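Local coordinates for protein-tyrosine-phosphatase PTP1 (Arabidopsis thaliana, PDB 6KRW) that removes phosphate from phosphotyrosine in proteins, dephosphorylating MAP kinases such as MPK6 and, together with MKP1, modulating plant defence responses, at residues Leu47-Met55 and Asp67-Arg75. Sequence-based numbering, arbitrary orientation.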
loop_
_atom_site.group_PDB
_atom_site.type_symbol
_atom_site.label_atom_id
_atom_site.label_comp_id
_atom_site.label_asym_id
_atom_site.label_seq_id
_atom_site.Cartn_x
_atom_site.Cartn_y
_atom_site.Cartn_z
ATOM N N LEU A 47 0.902 11.251 18.827
ATOM C CA LEU A 47 0.023 11.682 17.719
ATOM C C LEU A 47 -0.636 13.023 18.035
ATOM O O LEU A 47 -0.972 13.752 17.097
ATOM C CB LEU A 47 -1.046 10.602 17.473
ATOM C CG LEU A 47 -0.491 9.258 17.041
ATOM C CD1 LEU A 47 -1.619 8.253 17.014
ATOM C CD2 LEU A 47 0.183 9.342 15.692
ATOM N N LEU A 48 -0.812 13.375 19.316
ATOM C CA LEU A 48 -1.475 14.661 19.628
ATOM C C LEU A 48 -0.607 15.856 19.189
ATOM O O LEU A 48 -1.189 16.913 18.989
ATOM C CB LEU A 48 -1.702 14.769 21.132
ATOM C CG LEU A 48 -2.608 13.700 21.715
ATOM C CD1 LEU A 48 -2.671 13.877 23.217
ATOM C CD2 LEU A 48 -3.984 13.771 21.073
ATOM N N LEU A 49 0.678 15.629 18.983
ATOM C CA LEU A 49 1.598 16.721 18.566
ATOM C C LEU A 49 2.034 16.579 17.109
ATOM O O LEU A 49 2.314 17.588 16.482
ATOM C CB LEU A 49 2.787 16.761 19.528
ATOM C CG LEU A 49 2.456 17.318 20.911
ATOM C CD1 LEU A 49 3.451 16.816 21.946
ATOM C CD2 LEU A 49 2.422 18.842 20.890
ATOM N N ASN A 50 2.105 15.359 16.582
ATOM C CA ASN A 50 2.614 15.180 15.199
ATOM C C ASN A 50 1.487 14.913 14.196
ATOM O O ASN A 50 1.800 14.902 13.003
ATOM C CB ASN A 50 3.738 14.151 15.139
ATOM C CG ASN A 50 3.296 12.744 15.500
ATOM O OD1 ASN A 50 2.111 12.396 15.365
ATOM N ND2 ASN A 50 4.232 11.941 15.972
ATOM N N SER A 51 0.245 14.754 14.654
ATOM C CA SER A 51 -0.888 14.441 13.752
ATOM C C SER A 51 -2.066 15.328 14.125
ATOM O O SER A 51 -3.177 14.866 14.295
ATOM C CB SER A 51 -1.215 12.952 13.796
ATOM O OG SER A 51 -0.092 12.163 13.550
ATOM N N THR A 52 -1.827 16.626 14.260
ATOM C CA THR A 52 -2.853 17.559 14.770
ATOM C C THR A 52 -4.065 17.624 13.841
ATOM O O THR A 52 -5.186 17.785 14.341
ATOM C CB THR A 52 -2.258 18.953 14.998
ATOM O OG1 THR A 52 -1.842 19.539 13.770
ATOM C CG2 THR A 52 -1.061 18.885 15.917
ATOM N N VAL A 53 -3.863 17.574 12.532
ATOM C CA VAL A 53 -5.023 17.759 11.623
ATOM C C VAL A 53 -5.944 16.529 11.749
ATOM O O VAL A 53 -7.156 16.712 11.832
ATOM C CB VAL A 53 -4.574 18.014 10.174
ATOM C CG1 VAL A 53 -5.776 18.143 9.261
ATOM C CG2 VAL A 53 -3.725 19.271 10.126
ATOM N N ALA A 54 -5.356 15.342 11.781
ATOM C CA ALA A 54 -6.122 14.083 11.911
ATOM C C ALA A 54 -6.905 14.067 13.221
ATOM O O ALA A 54 -7.990 13.407 13.246
ATOM C CB ALA A 54 -5.195 12.891 11.847
ATOM N N MET A 55 -6.342 14.657 14.279
ATOM C CA MET A 55 -6.927 14.589 15.648
ATOM C C MET A 55 -7.915 15.750 15.856
ATOM O O MET A 55 -8.550 15.771 16.898
ATOM C CB MET A 55 -5.846 14.593 16.739
ATOM C CG MET A 55 -4.916 13.380 16.720
ATOM S SD MET A 55 -5.780 11.820 16.801
ATOM C CE MET A 55 -4.435 10.663 16.618
ATOM N N ASP A 67 -6.418 5.628 16.589
ATOM C CA ASP A 67 -4.952 5.661 16.817
ATOM C C ASP A 67 -4.202 5.352 15.516
ATOM O O ASP A 67 -2.972 5.132 15.571
ATOM C CB ASP A 67 -4.592 4.681 17.934
ATOM C CG ASP A 67 -5.028 3.244 17.666
ATOM O OD1 ASP A 67 -5.820 3.023 16.733
ATOM O OD2 ASP A 67 -4.584 2.360 18.407
ATOM N N VAL A 68 -4.885 5.323 14.372
ATOM C CA VAL A 68 -4.183 5.126 13.078
ATOM C C VAL A 68 -4.531 6.303 12.184
ATOM O O VAL A 68 -5.626 6.374 11.613
ATOM C CB VAL A 68 -4.517 3.793 12.389
ATOM C CG1 VAL A 68 -3.709 3.675 11.098
ATOM C CG2 VAL A 68 -4.247 2.619 13.315
ATOM N N VAL A 69 -3.640 7.278 12.155
ATOM C CA VAL A 69 -3.840 8.579 11.497
ATOM C C VAL A 69 -2.509 8.959 10.863
ATOM O O VAL A 69 -1.448 8.515 11.327
ATOM C CB VAL A 69 -4.285 9.663 12.487
ATOM C CG1 VAL A 69 -5.671 9.395 13.026
ATOM C CG2 VAL A 69 -3.293 9.835 13.627
ATOM N N PRO A 70 -2.551 9.783 9.798
ATOM C CA PRO A 70 -1.325 10.264 9.169
ATOM C C PRO A 70 -0.698 11.415 9.974
ATOM O O PRO A 70 -1.406 12.215 10.553
ATOM C CB PRO A 70 -1.785 10.768 7.801
ATOM C CG PRO A 70 -3.183 11.305 8.101
ATOM C CD PRO A 70 -3.750 10.306 9.116
ATOM N N PHE A 71 0.619 11.433 9.919
ATOM C CA PHE A 71 1.386 12.593 10.438
ATOM C C PHE A 71 1.090 13.824 9.609
ATOM O O PHE A 71 0.938 13.763 8.369
ATOM C CB PHE A 71 2.870 12.254 10.377
ATOM C CG PHE A 71 3.271 11.021 11.125
ATOM C CD1 PHE A 71 2.875 10.816 12.444
ATOM C CD2 PHE A 71 4.094 10.071 10.550
ATOM C CE1 PHE A 71 3.263 9.677 13.132
ATOM C CE2 PHE A 71 4.475 8.922 11.226
ATOM C CZ PHE A 71 4.058 8.728 12.515
ATOM N N ASP A 72 1.086 14.984 10.257
ATOM C CA ASP A 72 0.947 16.258 9.524
ATOM C C ASP A 72 2.019 16.391 8.445
ATOM O O ASP A 72 1.714 16.944 7.368
ATOM C CB ASP A 72 1.037 17.441 10.483
ATOM C CG ASP A 72 -0.093 17.536 11.484
ATOM O OD1 ASP A 72 -1.215 17.110 11.167
ATOM O OD2 ASP A 72 0.108 18.082 12.587
ATOM N N LYS A 73 3.243 15.908 8.716
ATOM C CA LYS A 73 4.382 16.228 7.827
ATOM C C LYS A 73 4.206 15.609 6.433
ATOM O O LYS A 73 4.759 16.136 5.493
ATOM C CB LYS A 73 5.695 15.766 8.444
ATOM C CG LYS A 73 5.858 14.272 8.589
ATOM C CD LYS A 73 7.197 13.838 9.181
ATOM C CE LYS A 73 7.306 12.320 9.264
ATOM N NZ LYS A 73 7.193 11.696 7.923
ATOM N N ASN A 74 3.445 14.499 6.325
ATOM C CA ASN A 74 3.388 13.793 5.014
ATOM C C ASN A 74 1.972 13.329 4.717
ATOM O O ASN A 74 1.867 12.462 3.825
ATOM C CB ASN A 74 4.383 12.648 4.937
ATOM C CG ASN A 74 3.983 11.492 5.840
ATOM O OD1 ASN A 74 3.460 11.721 6.936
ATOM N ND2 ASN A 74 4.249 10.256 5.391
ATOM N N ARG A 75 0.957 13.866 5.335
ATOM C CA ARG A 75 -0.430 13.488 5.012
ATOM C C ARG A 75 -0.727 13.970 3.603
ATOM O O ARG A 75 -0.179 14.982 3.118
ATOM C CB ARG A 75 -1.422 14.058 6.009
ATOM C CG ARG A 75 -1.555 15.572 6.013
ATOM C CD ARG A 75 -2.450 16.057 7.127
ATOM N NE ARG A 75 -2.639 17.497 7.014
ATOM C CZ ARG A 75 -3.573 18.112 6.339
ATOM N NH1 ARG A 75 -4.519 17.417 5.688
ATOM N NH2 ARG A 75 -3.567 19.437 6.286
HETATM O O HOH W 1 2.468 18.897 13.475
HETATM O O HOH W 2 4.089 15.470 11.539
HETATM O O HOH W 3 -2.714 14.768 10.640
#
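Asp72 lays its carboxylate against the backbone at Thr52 and Val53 and takes hydrogen bonds with both oxygens. OD2 accepts from Thr52 OG1 at 2.7 Å and from Thr52 N, the two donors coming from opposite faces of the carboxylate plane, while OD1 offers its syn lone pair to Val53 N at 3.0 Å in a nearly straight bond (172°). Aspartate suits the place because its short arm presents two acceptors to successive backbone N-H groups, and the threonine hydroxyl, set between its own backbone N and carbonyl carbon (chi1 65°), swings to the same oxygen. The backbone fixes Asp72 in turn: its N donates to Asn50 O at 2.8 Å.

Next to these polar bonds the packing is apolar. Ala54 CB sits 3.4 Å from Val69 CB, tighter than usual van der Waals contact, where alanine's single methyl suits the place, and Met55, bent at chi2, brings CE against Val69 CG2. Ser51 OG and Asn50 OD1, themselves hydrogen-bonded, lie at the edge of the Phe71 ring, while Leu47 CD2 reaches Phe71 CE1 at 4.0 Å. Val53 CG1 rests over the centre of one face of the Arg75 guanidinium, whose NH2 is bonded to Lys87 O.

Further out, Tyr89 covers Val53, Ala54 and Pro70. One water joins Ala54 N, Pro70 O and Asp72 OD1. Within the tyrosine-phosphatase domain the contact ties 47-55 to the loop leading into strand 75-77; at one end, Asp67's side chain lies about 7 Å from that of Ile241, a probable substrate-binding residue.

Were Asp72 an alanine, Thr52 N, Thr52 OG1 and Val53 N would probably lose these acceptors, weakening that tie. The N-H and hydroxyl donors gathered round the carboxylate would probably favour its anionic form.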